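Local coordinates for two-domain protein containing predicted PHP-like metal-dependent phosphoesterase (PDB 3E38) that binds three zinc ions in a PHP-like domain and is probably a metal-dependent phosphoesterase, perhaps one that acts on nucleic acids, at residues B[22-27]-B[134-139]; B[27-32]-B[64-69]; B[68-73]-B[113-118]. All blocks are in the same frame, centred on the assembly; numbering follows the deposited sequence.

Contact 1 of 3, residues B[22-27]-B[134-139]; sequences DFHMHS and FWNHPG. With ZN (zinc ion), chain I; ZN (zinc ion), chain H.
The ring of Phe134 meets residues 22-27 at its edge: the carbonyl oxygen of Phe23 lies in the ring plane, 3.6 Å from Phe134 CZ, and Phe23 CB touches that same carbon at 3.9 Å. The Phe23 ring itself leads away from this meeting. Nearer the metals, the imidazole of His24 and the amide of Asn136 come from opposite directions with their planes 44° apart, which is too inclined for a stack; Asn136 ND2 approaches His24 CE1 obliquely at 3.3 Å. No hydrogen bond joins the two; Asn136 ND2 donates to Asn104 OD1, and His24 ND1 is bonded to Glu167 OE2. The latter bond uses the nitrogen facing away from the metal and would fix the ring's rotation. With CG anti to the backbone N (chi1 -170°), His24 places NE2 2.2 Å from zinc I, where His26 NE2, lying in the plane of the His24 ring at its edge, is a second ligand. Asn136 CB lies over one face of His137, 3.7 Å above the plane, while water 1 sits in that ring's plane. His137 NE2 holds zinc H at 2.2 Å, and water 1 links the two metals. Glu93 binds both ions, Asp194 completes the protein ligands of zinc I, and His102 joins zinc H. The contact thus joins the loop after strand 17-22 to strand 132-135 and the residues that follow it, with strands 102-106 and 165-170 packing against it.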
ATOM      1  N   ASP B  22      18.669 -13.814  -9.779  1.00 30.35           N
ATOM      2  CA  ASP B  22      17.748 -14.917  -9.390  1.00 29.89           C
ATOM      3  C   ASP B  22      18.079 -16.129 -10.256  1.00 30.48           C
ATOM      4  O   ASP B  22      17.755 -16.193 -11.449  1.00 33.34           O
ATOM      5  CB  ASP B  22      16.292 -14.486  -9.519  1.00 31.95           C
ATOM      6  CG  ASP B  22      15.322 -15.442  -8.862  1.00 34.14           C
ATOM      7  OD1 ASP B  22      15.798 -16.404  -8.225  1.00 26.22           O
ATOM      8  OD2 ASP B  22      14.082 -15.202  -8.975  1.00 25.87           O
ATOM      9  N   PHE B  23      18.743 -17.094  -9.642  1.00 30.42           N
ATOM     10  CA  PHE B  23      19.299 -18.226 -10.394  1.00 29.93           C
ATOM     11  C   PHE B  23      18.436 -19.475 -10.394  1.00 30.11           C
ATOM     12  O   PHE B  23      18.914 -20.572 -10.653  1.00 33.81           O
ATOM     13  CB  PHE B  23      20.677 -18.571  -9.812  1.00 33.09           C
ATOM     14  CG  PHE B  23      21.704 -17.461  -9.935  1.00 28.34           C
ATOM     15  CD1 PHE B  23      22.057 -16.966 -11.178  1.00 29.54           C
ATOM     16  CD2 PHE B  23      22.352 -16.977  -8.825  1.00 34.50           C
ATOM     17  CE1 PHE B  23      23.006 -16.009 -11.304  1.00 29.30           C
ATOM     18  CE2 PHE B  23      23.312 -15.998  -8.942  1.00 29.90           C
ATOM     19  CZ  PHE B  23      23.630 -15.512 -10.178  1.00 37.66           C
ATOM     20  N   HIS B  24      17.170 -19.298 -10.057  1.00 29.69           N
ATOM     21  CA  HIS B  24      16.268 -20.441  -9.882  1.00 29.50           C
ATOM     22  C   HIS B  24      14.814 -20.036  -9.975  1.00 29.55           C
ATOM     23  O   HIS B  24      14.264 -19.347  -9.133  1.00 30.97           O
ATOM     24  CB  HIS B  24      16.537 -21.055  -8.505  1.00 29.33           C
ATOM     25  CG  HIS B  24      15.876 -22.368  -8.261  1.00 26.22           C
ATOM     26  ND1 HIS B  24      16.308 -23.221  -7.267  1.00 38.95           N
ATOM     27  CD2 HIS B  24      14.884 -23.015  -8.908  1.00 31.61           C
ATOM     28  CE1 HIS B  24      15.579 -24.319  -7.282  1.00 32.27           C
ATOM     29  NE2 HIS B  24      14.704 -24.222  -8.264  1.00 28.27           N
HETATM   30  N   MSE B  25      14.204 -20.468 -11.054  1.00 31.80           N
HETATM   31  CA  MSE B  25      12.814 -20.171 -11.290  1.00 32.07           C
HETATM   32  C   MSE B  25      12.252 -21.085 -12.354  1.00 33.61           C
HETATM   33  O   MSE B  25      13.008 -21.756 -13.065  1.00 33.60           O
HETATM   34  CB  MSE B  25      12.670 -18.718 -11.699  1.00 29.37           C
HETATM   35  CG  MSE B  25      13.262 -18.394 -13.027  1.00 35.38           C
HETATM   36 SE   MSE B  25      13.309 -16.464 -13.365  0.75 35.91          SE
HETATM   37  CE  MSE B  25      14.412 -16.000 -11.884  1.00 30.62           C
ATOM     38  N   HIS B  26      10.931 -21.005 -12.487  1.00 31.62           N
ATOM     39  CA  HIS B  26      10.142 -21.880 -13.358  1.00 29.67           C
ATOM     40  C   HIS B  26       9.048 -21.257 -14.171  1.00 28.09           C
ATOM     41  O   HIS B  26       8.514 -20.234 -13.818  1.00 28.37           O
ATOM     42  CB  HIS B  26       9.513 -22.965 -12.500  1.00 30.54           C
ATOM     43  CG  HIS B  26      10.521 -23.748 -11.727  1.00 20.29           C
ATOM     44  ND1 HIS B  26      11.101 -24.903 -12.205  1.00 24.56           N
ATOM     45  CD2 HIS B  26      11.075 -23.514 -10.520  1.00 29.84           C
ATOM     46  CE1 HIS B  26      11.945 -25.367 -11.300  1.00 20.46           C
ATOM     47  NE2 HIS B  26      11.932 -24.545 -10.258  1.00 14.55           N
ATOM     48  N   SER B  27       8.789 -21.903 -15.310  1.00 29.55           N
ATOM     49  CA  SER B  27       7.730 -21.496 -16.245  1.00 28.75           C
ATOM     50  C   SER B  27       6.846 -22.709 -16.520  1.00 28.44           C
ATOM     51  O   SER B  27       7.043 -23.762 -15.961  1.00 22.75           O
ATOM     52  CB  SER B  27       8.268 -20.929 -17.560  1.00 28.99           C
ATOM     53  OG  SER B  27       8.744 -21.925 -18.484  1.00 25.01           O
ATOM     54  N   PHE B 134      24.822 -25.872  -7.950  1.00 28.04           N
ATOM     55  CA  PHE B 134      24.516 -25.704  -6.538  1.00 27.27           C
ATOM     56  C   PHE B 134      23.349 -26.534  -6.017  1.00 28.93           C
ATOM     57  O   PHE B 134      22.428 -26.861  -6.720  1.00 29.18           O
ATOM     58  CB  PHE B 134      24.362 -24.223  -6.183  1.00 29.76           C
ATOM     59  CG  PHE B 134      23.265 -23.507  -6.936  1.00 24.66           C
ATOM     60  CD1 PHE B 134      21.968 -23.476  -6.437  1.00 26.78           C
ATOM     61  CD2 PHE B 134      23.546 -22.837  -8.122  1.00 32.09           C
ATOM     62  CE1 PHE B 134      20.954 -22.774  -7.119  1.00 28.51           C
ATOM     63  CE2 PHE B 134      22.550 -22.130  -8.807  1.00 27.22           C
ATOM     64  CZ  PHE B 134      21.244 -22.106  -8.300  1.00 25.92           C
ATOM     65  N   TRP B 135      23.481 -26.933  -4.761  1.00 30.35           N
ATOM     66  CA  TRP B 135      22.434 -27.664  -4.050  1.00 30.72           C
ATOM     67  C   TRP B 135      21.239 -26.738  -3.707  1.00 32.54           C
ATOM     68  O   TRP B 135      21.381 -25.684  -3.060  1.00 28.48           O
ATOM     69  CB  TRP B 135      23.050 -28.321  -2.818  1.00 30.92           C
ATOM     70  CG  TRP B 135      22.154 -29.177  -2.035  1.00 34.26           C
ATOM     71  CD1 TRP B 135      20.965 -29.711  -2.427  1.00 34.41           C
ATOM     72  CD2 TRP B 135      22.436 -29.723  -0.740  1.00 22.39           C
ATOM     73  NE1 TRP B 135      20.455 -30.515  -1.435  1.00 28.64           N
ATOM     74  CE2 TRP B 135      21.346 -30.544  -0.389  1.00 30.13           C
ATOM     75  CE3 TRP B 135      23.496 -29.586   0.151  1.00 31.92           C
ATOM     76  CZ2 TRP B 135      21.278 -31.214   0.833  1.00 30.59           C
ATOM     77  CZ3 TRP B 135      23.450 -30.267   1.346  1.00 21.77           C
ATOM     78  CH2 TRP B 135      22.338 -31.067   1.684  1.00 25.20           C
ATOM     79  N   ASN B 136      20.060 -27.151  -4.180  1.00 30.60           N
ATOM     80  CA  ASN B 136      18.815 -26.434  -3.906  1.00 29.61           C
ATOM     81  C   ASN B 136      18.107 -26.869  -2.616  1.00 31.52           C
ATOM     82  O   ASN B 136      18.044 -28.037  -2.273  1.00 34.67           O
ATOM     83  CB  ASN B 136      17.801 -26.572  -5.059  1.00 27.70           C
ATOM     84  CG  ASN B 136      18.349 -26.144  -6.387  1.00 29.53           C
ATOM     85  OD1 ASN B 136      19.240 -25.306  -6.469  1.00 28.89           O
ATOM     86  ND2 ASN B 136      17.824 -26.735  -7.446  1.00 28.26           N
ATOM     87  N   HIS B 137      17.536 -25.872  -1.941  1.00 32.86           N
ATOM     88  CA  HIS B 137      16.730 -26.076  -0.745  1.00 29.52           C
ATOM     89  C   HIS B 137      17.110 -27.315   0.049  1.00 28.02           C
ATOM     90  O   HIS B 137      16.337 -28.236   0.164  1.00 28.12           O
ATOM     91  CB  HIS B 137      15.230 -26.116  -1.101  1.00 30.43           C
ATOM     92  CG  HIS B 137      14.887 -26.912  -2.324  1.00 30.55           C
ATOM     93  ND1 HIS B 137      14.908 -28.290  -2.356  1.00 30.45           N
ATOM     94  CD2 HIS B 137      14.439 -26.514  -3.542  1.00 28.67           C
ATOM     95  CE1 HIS B 137      14.524 -28.700  -3.548  1.00 29.28           C
ATOM     96  NE2 HIS B 137      14.256 -27.645  -4.291  1.00 26.66           N
ATOM     97  N   PRO B 138      18.318 -27.333   0.593  1.00 25.15           N
ATOM     98  CA  PRO B 138      18.700 -28.497   1.375  1.00 27.51           C
ATOM     99  C   PRO B 138      17.679 -28.791   2.470  1.00 30.22           C
ATOM    100  O   PRO B 138      17.341 -29.936   2.751  1.00 31.67           O
ATOM    101  CB  PRO B 138      20.074 -28.090   1.965  1.00 27.63           C
ATOM    102  CG  PRO B 138      20.270 -26.598   1.617  1.00 24.32           C
ATOM    103  CD  PRO B 138      19.403 -26.348   0.440  1.00 24.63           C
ATOM    104  N   GLY B 139      17.122 -27.713   2.994  1.00 34.79           N
ATOM    105  CA  GLY B 139      16.203 -27.756   4.131  1.00 37.35           C
ATOM    106  C   GLY B 139      14.736 -28.017   3.855  1.00 37.83           C
ATOM    107  O   GLY B 139      13.953 -28.229   4.779  1.00 40.50           O
TER
HETATM  108 ZN    ZN I   5      12.850 -25.376  -8.414  1.00 34.62          ZN
HETATM  109 ZN    ZN H   4      13.578 -28.155  -6.328  1.00 40.67          ZN
HETATM  110  O   HOH W   1      13.563 -26.382  -6.695  1.00 32.72           O

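Contact 2 of 3, residues B[27-32]-B[64-69]. With ZN (zinc ion), chain J.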
ATOM      1  N   SER B  27       8.789 -21.903 -15.310  1.00 29.55           N
ATOM      2  CA  SER B  27       7.730 -21.496 -16.245  1.00 28.75           C
ATOM      3  C   SER B  27       6.846 -22.709 -16.520  1.00 28.44           C
ATOM      4  O   SER B  27       7.043 -23.762 -15.961  1.00 22.75           O
ATOM      5  CB  SER B  27       8.268 -20.929 -17.560  1.00 28.99           C
ATOM      6  OG  SER B  27       8.744 -21.925 -18.484  1.00 25.01           O
ATOM      7  N   VAL B  28       5.853 -22.524 -17.365  1.00 22.16           N
ATOM      8  CA  VAL B  28       4.931 -23.590 -17.706  1.00 22.48           C
ATOM      9  C   VAL B  28       5.609 -24.765 -18.467  1.00 27.57           C
ATOM     10  O   VAL B  28       4.963 -25.771 -18.794  1.00 26.81           O
ATOM     11  CB  VAL B  28       3.752 -23.039 -18.621  1.00 23.87           C
ATOM     12  CG1 VAL B  28       2.790 -22.172 -17.814  1.00 18.55           C
ATOM     13  CG2 VAL B  28       4.294 -22.324 -19.823  1.00 24.02           C
ATOM     14  N   PHE B  29       6.906 -24.595 -18.747  1.00 26.77           N
ATOM     15  CA  PHE B  29       7.709 -25.560 -19.512  1.00 27.09           C
ATOM     16  C   PHE B  29       8.241 -26.612 -18.547  1.00 29.02           C
ATOM     17  O   PHE B  29       8.823 -27.607 -18.936  1.00 26.47           O
ATOM     18  CB  PHE B  29       8.747 -24.874 -20.401  1.00 26.74           C
ATOM     19  CG  PHE B  29       8.158 -24.319 -21.697  1.00 24.70           C
ATOM     20  CD1 PHE B  29       7.543 -23.089 -21.737  1.00 26.12           C
ATOM     21  CD2 PHE B  29       8.253 -25.017 -22.867  1.00 16.61           C
ATOM     22  CE1 PHE B  29       6.977 -22.609 -22.899  1.00 23.09           C
ATOM     23  CE2 PHE B  29       7.681 -24.558 -24.042  1.00 23.97           C
ATOM     24  CZ  PHE B  29       7.058 -23.324 -24.054  1.00 33.16           C
ATOM     25  N   SER B  30       7.986 -26.355 -17.264  1.00 31.87           N
ATOM     26  CA  SER B  30       8.097 -27.384 -16.199  1.00 32.99           C
ATOM     27  C   SER B  30       6.828 -27.228 -15.370  1.00 32.18           C
ATOM     28  O   SER B  30       5.744 -27.344 -15.918  1.00 33.11           O
ATOM     29  CB  SER B  30       9.375 -27.380 -15.318  1.00 32.01           C
ATOM     30  OG  SER B  30       9.729 -26.104 -14.846  1.00 35.25           O
ATOM     31  N   ASP B  31       6.991 -26.894 -14.093  1.00 31.12           N
ATOM     32  CA  ASP B  31       5.865 -26.802 -13.118  1.00 31.73           C
ATOM     33  C   ASP B  31       5.531 -25.367 -12.729  1.00 31.77           C
ATOM     34  O   ASP B  31       4.727 -25.102 -11.877  1.00 32.89           O
ATOM     35  CB  ASP B  31       6.112 -27.683 -11.855  1.00 31.73           C
ATOM     36  CG  ASP B  31       7.316 -27.245 -11.032  1.00 30.74           C
ATOM     37  OD1 ASP B  31       8.116 -26.480 -11.576  1.00 22.97           O
ATOM     38  OD2 ASP B  31       7.499 -27.677  -9.842  1.00 23.87           O
ATOM     39  N   GLY B  32       6.183 -24.442 -13.383  1.00 33.39           N
ATOM     40  CA  GLY B  32       5.868 -23.025 -13.237  1.00 32.45           C
ATOM     41  C   GLY B  32       4.497 -22.704 -13.820  1.00 29.45           C
ATOM     42  O   GLY B  32       3.930 -23.488 -14.569  1.00 28.30           O
ATOM     43  N   GLN B  64       1.866 -33.019 -21.734  1.00 29.45           N
ATOM     44  CA  GLN B  64       0.858 -33.444 -22.732  1.00 27.33           C
ATOM     45  C   GLN B  64       0.447 -32.242 -23.571  1.00 30.49           C
ATOM     46  O   GLN B  64       0.034 -32.365 -24.712  1.00 30.31           O
ATOM     47  CB  GLN B  64      -0.382 -34.038 -22.051  1.00 24.59           C
ATOM     48  N   ASP B  65       0.605 -31.058 -22.982  1.00 31.85           N
ATOM     49  CA  ASP B  65       0.104 -29.808 -23.581  1.00 31.61           C
ATOM     50  C   ASP B  65       1.157 -28.890 -24.150  1.00 28.67           C
ATOM     51  O   ASP B  65       0.994 -28.276 -25.206  1.00 27.42           O
ATOM     52  CB  ASP B  65      -0.663 -29.040 -22.501  1.00 33.31           C
ATOM     53  CG  ASP B  65      -1.912 -29.755 -22.070  1.00 33.91           C
ATOM     54  OD1 ASP B  65      -2.742 -30.007 -22.963  1.00 25.89           O
ATOM     55  OD2 ASP B  65      -2.071 -30.041 -20.852  1.00 34.82           O
ATOM     56  N   VAL B  66       2.246 -28.823 -23.411  1.00 28.98           N
ATOM     57  CA  VAL B  66       3.365 -27.939 -23.728  1.00 28.50           C
ATOM     58  C   VAL B  66       4.461 -28.872 -24.155  1.00 29.87           C
ATOM     59  O   VAL B  66       5.114 -29.540 -23.328  1.00 28.71           O
ATOM     60  CB  VAL B  66       3.785 -27.067 -22.513  1.00 27.44           C
ATOM     61  CG1 VAL B  66       4.829 -26.070 -22.917  1.00 26.98           C
ATOM     62  CG2 VAL B  66       2.598 -26.331 -21.953  1.00 22.79           C
ATOM     63  N   VAL B  67       4.596 -28.954 -25.467  1.00 28.47           N
ATOM     64  CA  VAL B  67       5.503 -29.911 -26.125  1.00 28.21           C
ATOM     65  C   VAL B  67       6.799 -29.284 -26.662  1.00 26.46           C
ATOM     66  O   VAL B  67       6.820 -28.544 -27.644  1.00 25.88           O
ATOM     67  CB  VAL B  67       4.730 -30.692 -27.218  1.00 25.61           C
ATOM     68  CG1 VAL B  67       5.592 -31.801 -27.789  1.00 25.27           C
ATOM     69  CG2 VAL B  67       3.484 -31.286 -26.628  1.00 23.62           C
ATOM     70  N   SER B  68       7.879 -29.624 -25.968  1.00 26.82           N
ATOM     71  CA  SER B  68       9.208 -29.114 -26.285  1.00 26.81           C
ATOM     72  C   SER B  68      10.302 -29.905 -25.627  1.00 27.46           C
ATOM     73  O   SER B  68      10.083 -30.848 -24.837  1.00 24.79           O
ATOM     74  CB  SER B  68       9.368 -27.691 -25.777  1.00 30.74           C
ATOM     75  OG  SER B  68       9.716 -27.697 -24.388  1.00 31.28           O
ATOM     76  N   ASP B  69      11.509 -29.499 -25.945  1.00 29.29           N
ATOM     77  CA  ASP B  69      12.659 -30.083 -25.275  1.00 31.61           C
ATOM     78  C   ASP B  69      13.064 -29.178 -24.113  1.00 32.43           C
ATOM     79  O   ASP B  69      12.338 -28.242 -23.692  1.00 28.85           O
ATOM     80  CB  ASP B  69      13.837 -30.396 -26.217  1.00 33.69           C
ATOM     81  CG  ASP B  69      14.468 -29.145 -26.842  1.00 34.53           C
ATOM     82  OD1 ASP B  69      14.263 -28.027 -26.325  1.00 36.72           O
ATOM     83  OD2 ASP B  69      15.211 -29.297 -27.839  1.00 42.94           O
TER
HETATM   84 ZN    ZN J   6       9.063 -26.960  -9.302  1.00 32.50          ZN
HETATM   85  O   HOH W   2       8.859 -29.026 -21.959  1.00 29.98           O
HETATM   86  O   HOH W   3       6.240 -28.947 -20.814  1.00 32.95           O
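Phe29 and Val66 cross at about a right angle, so that one methyl of the valine rides over a face of the aromatic ring. Val66 CG1, set anti to the backbone N (chi1 -174°), stands 3.6 Å from the centroid of the Phe29 ring and 18° off its normal, a CH-pi contact displaced somewhat toward the CE2 rim. The other methyl, CG2, turns to the backbone and packs at 4.0 Å from Val28 O. Ser68 takes the ring from a different direction: its CB lies in the ring plane at the edge, and Ser68 OG is 3.4 Å from Phe29 CD2. That hydroxyl donates to Asp69 O at 2.8 Å, on a lone pair in the carbonyl plane. No direct hydrogen bond spans the two segments, but water 2 donates to Ser68 OG at 2.9 Å and more weakly to Phe29 O. Trp35 of the second subunit packs on both Val28 and Val66, and Asp65 forms a salt bridge with Arg72 of that subunit, so the contact also belongs to the subunit interface. Residues 27-30 form a type I turn in which Ser27 OG accepts from Phe29 N, an ST turn. Just beyond it Asp31 binds zinc J together with His56 and His196, so that the turn packed by Phe29 leads directly into a metal ligand of the trinuclear site, as in PHP-type enzymes.

Contact 3 of 3, residues B[68-73]-B[113-118]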
ATOM      1  N   SER B  68       7.879 -29.624 -25.968  1.00 26.82           N
ATOM      2  CA  SER B  68       9.208 -29.114 -26.285  1.00 26.81           C
ATOM      3  C   SER B  68      10.302 -29.905 -25.627  1.00 27.46           C
ATOM      4  O   SER B  68      10.083 -30.848 -24.837  1.00 24.79           O
ATOM      5  CB  SER B  68       9.368 -27.691 -25.777  1.00 30.74           C
ATOM      6  OG  SER B  68       9.716 -27.697 -24.388  1.00 31.28           O
ATOM      7  N   ASP B  69      11.509 -29.499 -25.945  1.00 29.29           N
ATOM      8  CA  ASP B  69      12.659 -30.083 -25.275  1.00 31.61           C
ATOM      9  C   ASP B  69      13.064 -29.178 -24.113  1.00 32.43           C
ATOM     10  O   ASP B  69      12.338 -28.242 -23.692  1.00 28.85           O
ATOM     11  CB  ASP B  69      13.837 -30.396 -26.217  1.00 33.69           C
ATOM     12  CG  ASP B  69      14.468 -29.145 -26.842  1.00 34.53           C
ATOM     13  OD1 ASP B  69      14.263 -28.027 -26.325  1.00 36.72           O
ATOM     14  OD2 ASP B  69      15.211 -29.297 -27.839  1.00 42.94           O
ATOM     15  N   HIS B  70      14.242 -29.472 -23.591  1.00 30.42           N
ATOM     16  CA  HIS B  70      14.684 -28.813 -22.376  1.00 30.47           C
ATOM     17  C   HIS B  70      15.335 -27.464 -22.569  1.00 29.35           C
ATOM     18  O   HIS B  70      15.631 -26.768 -21.599  1.00 33.21           O
ATOM     19  CB  HIS B  70      15.642 -29.721 -21.618  1.00 28.90           C
ATOM     20  CG  HIS B  70      15.041 -31.035 -21.244  1.00 31.31           C
ATOM     21  ND1 HIS B  70      14.185 -31.192 -20.175  1.00 26.84           N
ATOM     22  CD2 HIS B  70      15.184 -32.260 -21.797  1.00 28.57           C
ATOM     23  CE1 HIS B  70      13.826 -32.456 -20.089  1.00 25.72           C
ATOM     24  NE2 HIS B  70      14.422 -33.128 -21.063  1.00 29.08           N
ATOM     25  N   ASN B  71      15.530 -27.066 -23.809  1.00 29.08           N
ATOM     26  CA  ASN B  71      16.197 -25.788 -24.068  1.00 27.37           C
ATOM     27  C   ASN B  71      15.169 -24.731 -24.442  1.00 29.74           C
ATOM     28  O   ASN B  71      15.446 -23.551 -24.509  1.00 30.27           O
ATOM     29  CB  ASN B  71      17.218 -25.951 -25.192  1.00 22.14           C
ATOM     30  CG  ASN B  71      18.323 -26.901 -24.844  1.00 22.88           C
ATOM     31  OD1 ASN B  71      18.964 -26.755 -23.804  1.00 26.93           O
ATOM     32  ND2 ASN B  71      18.612 -27.850 -25.741  1.00 23.33           N
ATOM     33  N   ARG B  72      13.948 -25.181 -24.659  1.00 28.92           N
ATOM     34  CA  ARG B  72      12.917 -24.279 -25.213  1.00 28.94           C
ATOM     35  C   ARG B  72      12.520 -23.011 -24.357  1.00 30.82           C
ATOM     36  O   ARG B  72      12.297 -21.934 -24.916  1.00 28.30           O
ATOM     37  CB  ARG B  72      11.686 -25.108 -25.579  1.00 26.63           C
ATOM     38  CG  ARG B  72      10.564 -24.354 -26.265  1.00 21.72           C
ATOM     39  CD  ARG B  72      10.959 -23.780 -27.561  1.00 18.74           C
ATOM     40  NE  ARG B  72       9.774 -23.186 -28.203  1.00 18.23           N
ATOM     41  CZ  ARG B  72       9.805 -22.311 -29.193  1.00 25.43           C
ATOM     42  NH1 ARG B  72      10.966 -21.892 -29.666  1.00 28.89           N
ATOM     43  NH2 ARG B  72       8.663 -21.827 -29.680  1.00 26.11           N
ATOM     44  N   SER B  73      12.394 -23.098 -23.034  1.00 29.63           N
ATOM     45  CA  SER B  73      11.952 -21.890 -22.318  1.00 31.93           C
ATOM     46  C   SER B  73      13.055 -20.815 -22.393  1.00 30.94           C
ATOM     47  O   SER B  73      12.788 -19.646 -22.555  1.00 33.00           O
ATOM     48  CB  SER B  73      11.514 -22.205 -20.897  1.00 29.12           C
ATOM     49  OG  SER B  73      12.519 -22.861 -20.197  1.00 36.52           O
ATOM     50  N   PRO B 113      21.069 -32.871 -22.553  1.00 28.70           N
ATOM     51  CA  PRO B 113      21.876 -33.991 -22.103  1.00 30.84           C
ATOM     52  C   PRO B 113      21.728 -34.298 -20.626  1.00 27.94           C
ATOM     53  O   PRO B 113      22.183 -35.351 -20.181  1.00 27.53           O
ATOM     54  CB  PRO B 113      23.322 -33.517 -22.394  1.00 31.86           C
ATOM     55  CG  PRO B 113      23.189 -32.555 -23.472  1.00 30.71           C
ATOM     56  CD  PRO B 113      21.853 -31.908 -23.344  1.00 26.69           C
ATOM     57  N   LEU B 114      21.117 -33.373 -19.876  1.00 30.16           N
ATOM     58  CA  LEU B 114      20.944 -33.583 -18.410  1.00 32.43           C
ATOM     59  C   LEU B 114      19.847 -34.638 -18.093  1.00 32.19           C
ATOM     60  O   LEU B 114      19.724 -35.165 -16.985  1.00 35.93           O
ATOM     61  CB  LEU B 114      20.699 -32.278 -17.643  1.00 31.80           C
ATOM     62  CG  LEU B 114      21.945 -31.444 -17.372  1.00 30.44           C
ATOM     63  CD1 LEU B 114      22.749 -31.164 -18.673  1.00 23.85           C
ATOM     64  CD2 LEU B 114      21.545 -30.143 -16.619  1.00 23.20           C
ATOM     65  N   GLU B 115      19.093 -34.982 -19.114  1.00 33.40           N
ATOM     66  CA  GLU B 115      18.065 -36.003 -18.965  1.00 31.97           C
ATOM     67  C   GLU B 115      18.745 -37.355 -19.087  1.00 30.73           C
ATOM     68  O   GLU B 115      19.096 -37.776 -20.172  1.00 31.47           O
ATOM     69  CB  GLU B 115      16.984 -35.834 -20.014  1.00 31.03           C
ATOM     70  CG  GLU B 115      15.833 -36.756 -19.817  1.00 36.12           C
ATOM     71  CD  GLU B 115      14.715 -36.534 -20.829  1.00 46.99           C
ATOM     72  OE1 GLU B 115      14.754 -35.558 -21.609  1.00 48.91           O
ATOM     73  OE2 GLU B 115      13.776 -37.341 -20.824  1.00 59.40           O
ATOM     74  N   GLN B 116      18.997 -37.986 -17.949  1.00 31.27           N
ATOM     75  CA  GLN B 116      19.656 -39.312 -17.918  1.00 31.19           C
ATOM     76  C   GLN B 116      18.976 -40.187 -16.915  1.00 29.97           C
ATOM     77  O   GLN B 116      18.362 -39.709 -15.994  1.00 32.25           O
ATOM     78  CB  GLN B 116      21.132 -39.222 -17.565  1.00 30.28           C
ATOM     79  CG  GLN B 116      21.947 -38.335 -18.461  1.00 32.42           C
ATOM     80  CD  GLN B 116      22.050 -38.854 -19.874  1.00 35.50           C
ATOM     81  OE1 GLN B 116      22.029 -40.052 -20.089  1.00 35.60           O
ATOM     82  NE2 GLN B 116      22.194 -37.951 -20.844  1.00 30.86           N
ATOM     83  N   LYS B 117      19.104 -41.482 -17.082  1.00 31.55           N
ATOM     84  CA  LYS B 117      18.448 -42.396 -16.168  1.00 33.74           C
ATOM     85  C   LYS B 117      19.018 -42.238 -14.774  1.00 32.06           C
ATOM     86  O   LYS B 117      18.303 -41.972 -13.844  1.00 32.61           O
ATOM     87  CB  LYS B 117      18.597 -43.841 -16.633  1.00 34.78           C
ATOM     88  CG  LYS B 117      17.668 -44.783 -15.868  1.00 41.42           C
ATOM     89  CD  LYS B 117      17.549 -46.160 -16.487  1.00 45.61           C
ATOM     90  CE  LYS B 117      16.531 -46.988 -15.709  1.00 52.12           C
ATOM     91  NZ  LYS B 117      16.213 -48.301 -16.356  1.00 54.37           N
ATOM     92  N   ASP B 118      20.320 -42.434 -14.661  1.00 34.78           N
ATOM     93  CA  ASP B 118      21.067 -42.363 -13.367  1.00 34.79           C
ATOM     94  C   ASP B 118      21.348 -40.915 -12.990  1.00 33.77           C
ATOM     95  O   ASP B 118      21.744 -40.137 -13.839  1.00 36.87           O
ATOM     96  CB  ASP B 118      22.377 -43.133 -13.500  1.00 36.80           C
ATOM     97  CG  ASP B 118      23.186 -43.236 -12.185  1.00 43.97           C
ATOM     98  OD1 ASP B 118      22.939 -42.487 -11.185  1.00 46.08           O
ATOM     99  OD2 ASP B 118      24.114 -44.088 -12.179  1.00 56.08           O
TER
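His70 NE2 donates to Glu115 OE1 over 2.5 Å with an N-H...O angle of 158°, the one hydrogen bond between residues 68-73 and 113-118. The length is unusually short and may in part reflect coordinate error. The acceptor lies at the edge of the imidazole, close to its plane, so the ring N-H is aimed well. The carboxylate is used less regularly: the donor approaches OE1 from 49° above the carboxylate plane, and ring and carboxylate stand nearly perpendicular. Glu115 reaches across as an extended arm, with CG anti to the backbone N (chi1 -174°), and the side chains cross at about a right angle. Its CB and CG pass farther from the histidine, CB lying 3.9 Å from His70 NE2. His70 is buried while Glu115 is exposed, so the bond runs from the interior toward the surface. The backbone at each end is braced as well. Asp69 OD1 accepts from Asn71 N at 3.0 Å, capping the turn that leads into helix 72-83, and His70 N is bonded to Asn112 OD1. In the other segment Gln116 NE2 donates to Pro113 O at 2.7 Å. Asp118 then serves as N-cap of helix 119-128. The pair thus ties the entrance of helix 72-83 to the loop that runs from strand 102-106 to helix 119-128.

From the N terminus, strand 17-22 delivers the chain into residues 22-27, whose partner, 134-139, follows 107 residues later; contact 1 therefore closes the widest loop and holds the other two inside it. Contact 2 starts at Ser27, which it shares with contact 1, and closes a loop of about thirty residues containing helix 36-45 and strand 50-56. Contact 3 begins where contact 2 ends, sharing Ser68 and Asp69, and spans helix 72-83 and strands 87-95 and 102-106. Contacts 2 and 3 thus follow one another rather than cross. They also touch, through Phe29 with Arg72 and Ser73, bringing the loop after strand 17-22 against helix 72-83.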